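Local coordinates for transcription factor cep-1 (Caenorhabditis elegans, PDB 1T4W), which activates transcription by binding the same DNA consensus sequence as p53, promotes apoptosis after DNA damage and other stress, and helps ensure proper meiotic chromosome segregation, at residues A[70-73]-A[74-78]. Numbering follows the deposited sequence.
Sequences NVEY and AIRNP
A single short helical turn, 71-74, unwinds here into a type I beta turn from A74 to N77. A74 N bonds N70 O at 2.9 Å and I75 N bonds V71 O at 2.9 Å, both nearly straight. R76 N then reaches back to Y73 O. E72 and R76 run side by side, pointing the same way. E72 OE1 meets R76 NH1 at 2.8 Å in a salt bridge. OE1 lies near the guanidinium plane of R76, while NH1 comes in from above the carboxylate plane of E72. The E72 chain bends at chi2 (-72°), which turns OE1 toward the guanidinium. R76 NH1 also makes a weak bond to E72 O. R76 NE forms a salt bridge with E166 and E72 OE2 a hydrogen bond with H169, so both polar ends are tied to strand 166-177. A valine in place of E72 would probably leave R76 NH1 without its charged mate and H169 without its carboxylate partner. V71 CG2 touches I75 CG2 at 3.8 Å, and I75 packs on A156, F158 and V63. N77 OD1 accepts R79 N. The arrangement is a one-turn helix running into a type I turn, spanned by an i to i+4 salt bridge, on the beta-sheet of a p53-family DNA-binding domain.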
ATOM      1  N   ASN A  70      -6.821   0.156  15.599  1.00 58.98           N
ATOM      2  CA  ASN A  70      -5.425   0.343  15.221  1.00 38.87           C
ATOM      3  C   ASN A  70      -4.922  -0.400  13.990  1.00 39.42           C
ATOM      4  O   ASN A  70      -5.520  -1.372  13.515  1.00 27.86           O
ATOM      5  CB  ASN A  70      -4.520   0.060  16.415  1.00 57.42           C
ATOM      6  CG  ASN A  70      -4.669   1.105  17.495  1.00 70.65           C
ATOM      7  OD1 ASN A  70      -3.952   1.099  18.495  1.00 78.44           O
ATOM      8  ND2 ASN A  70      -5.613   2.020  17.296  1.00 69.72           N
ATOM      9  N   VAL A  71      -3.790   0.073  13.484  1.00 26.35           N
ATOM     10  CA  VAL A  71      -3.242  -0.475  12.267  1.00 34.04           C
ATOM     11  C   VAL A  71      -2.995  -1.981  12.263  1.00 17.94           C
ATOM     12  O   VAL A  71      -3.403  -2.652  11.324  1.00 25.00           O
ATOM     13  CB  VAL A  71      -1.951   0.295  11.853  1.00 23.12           C
ATOM     14  CG1 VAL A  71      -0.838   0.031  12.852  1.00 30.72           C
ATOM     15  CG2 VAL A  71      -1.529  -0.110  10.439  1.00 26.65           C
ATOM     16  N   GLU A  72      -2.354  -2.514  13.308  1.00 22.81           N
ATOM     17  CA  GLU A  72      -2.047  -3.942  13.328  1.00 21.18           C
ATOM     18  C   GLU A  72      -3.321  -4.762  13.214  1.00 25.66           C
ATOM     19  O   GLU A  72      -3.352  -5.790  12.528  1.00 18.64           O
ATOM     20  CB  GLU A  72      -1.224  -4.317  14.581  1.00 14.28           C
ATOM     21  CG  GLU A  72       0.214  -3.773  14.570  1.00 21.70           C
ATOM     22  CD  GLU A  72       1.132  -4.486  13.560  1.00 32.88           C
ATOM     23  OE1 GLU A  72       0.999  -5.716  13.400  1.00 21.52           O
ATOM     24  OE2 GLU A  72       2.001  -3.826  12.946  1.00 22.01           O
ATOM     25  N   TYR A  73      -4.400  -4.304  13.839  1.00 19.51           N
ATOM     26  CA  TYR A  73      -5.642  -5.047  13.695  1.00 21.16           C
ATOM     27  C   TYR A  73      -6.227  -4.849  12.288  1.00 19.50           C
ATOM     28  O   TYR A  73      -6.570  -5.808  11.592  1.00 19.03           O
ATOM     29  CB  TYR A  73      -6.674  -4.602  14.751  1.00 20.14           C
ATOM     30  CG  TYR A  73      -7.914  -5.451  14.755  1.00 20.29           C
ATOM     31  CD1 TYR A  73      -9.027  -5.105  13.987  1.00 25.63           C
ATOM     32  CD2 TYR A  73      -7.959  -6.646  15.490  1.00 25.70           C
ATOM     33  CE1 TYR A  73     -10.163  -5.935  13.947  1.00 21.54           C
ATOM     34  CE2 TYR A  73      -9.077  -7.476  15.453  1.00 28.45           C
ATOM     35  CZ  TYR A  73     -10.173  -7.115  14.679  1.00 29.09           C
ATOM     36  OH  TYR A  73     -11.261  -7.952  14.625  1.00 26.69           O
ATOM     37  N   ALA A  74      -6.348  -3.595  11.873  1.00 19.26           N
ATOM     38  CA  ALA A  74      -6.963  -3.287  10.583  1.00 21.52           C
ATOM     39  C   ALA A  74      -6.356  -3.998   9.378  1.00 21.51           C
ATOM     40  O   ALA A  74      -7.081  -4.521   8.526  1.00 18.55           O
ATOM     41  CB  ALA A  74      -6.945  -1.769  10.346  1.00 20.98           C
ATOM     42  N   ILE A  75      -5.031  -4.045   9.308  1.00 15.18           N
ATOM     43  CA  ILE A  75      -4.408  -4.664   8.146  1.00 15.91           C
ATOM     44  C   ILE A  75      -4.647  -6.148   8.008  1.00 22.17           C
ATOM     45  O   ILE A  75      -4.450  -6.703   6.929  1.00 20.31           O
ATOM     46  CB  ILE A  75      -2.897  -4.370   8.107  1.00 18.98           C
ATOM     47  CG1 ILE A  75      -2.209  -5.001   9.319  1.00 15.52           C
ATOM     48  CG2 ILE A  75      -2.679  -2.835   8.016  1.00 18.88           C
ATOM     49  CD1 ILE A  75      -0.697  -4.761   9.338  1.00 18.89           C
ATOM     50  N   ARG A  76      -5.078  -6.797   9.091  1.00 18.46           N
ATOM     51  CA  ARG A  76      -5.348  -8.224   9.026  1.00 21.33           C
ATOM     52  C   ARG A  76      -6.860  -8.538   9.135  1.00 17.80           C
ATOM     53  O   ARG A  76      -7.268  -9.690   9.145  1.00 24.44           O
ATOM     54  CB  ARG A  76      -4.547  -8.950  10.116  1.00 20.23           C
ATOM     55  CG  ARG A  76      -3.012  -8.868   9.935  1.00 15.27           C
ATOM     56  CD  ARG A  76      -2.262  -9.582  11.075  1.00 18.11           C
ATOM     57  NE  ARG A  76      -0.816  -9.362  10.954  1.00 20.28           N
ATOM     58  CZ  ARG A  76      -0.173  -8.351  11.527  1.00 20.59           C
ATOM     59  NH1 ARG A  76      -0.843  -7.482  12.274  1.00 20.83           N
ATOM     60  NH2 ARG A  76       1.127  -8.160  11.305  1.00 17.91           N
ATOM     61  N   ASN A  77      -7.673  -7.494   9.209  1.00 19.89           N
ATOM     62  CA  ASN A  77      -9.136  -7.621   9.296  1.00 19.35           C
ATOM     63  C   ASN A  77      -9.694  -7.697   7.876  1.00 19.59           C
ATOM     64  O   ASN A  77      -9.576  -6.744   7.111  1.00 21.97           O
ATOM     65  CB  ASN A  77      -9.688  -6.393  10.026  1.00 24.23           C
ATOM     66  CG  ASN A  77     -11.208  -6.320  10.007  1.00 27.02           C
ATOM     67  OD1 ASN A  77     -11.872  -7.253   9.610  1.00 19.10           O
ATOM     68  ND2 ASN A  77     -11.752  -5.193  10.444  1.00 24.29           N
ATOM     69  N   PRO A  78     -10.338  -8.819   7.506  1.00 17.87           N
ATOM     70  CA  PRO A  78     -10.866  -8.897   6.140  1.00 21.70           C
ATOM     71  C   PRO A  78     -11.956  -7.892   5.788  1.00 28.52           C
ATOM     72  O   PRO A  78     -12.288  -7.724   4.616  1.00 23.07           O
ATOM     73  CB  PRO A  78     -11.340 -10.345   6.032  1.00 24.38           C
ATOM     74  CG  PRO A  78     -11.736 -10.682   7.423  1.00 28.95           C
ATOM     75  CD  PRO A  78     -10.652 -10.039   8.270  1.00 26.83           C
TER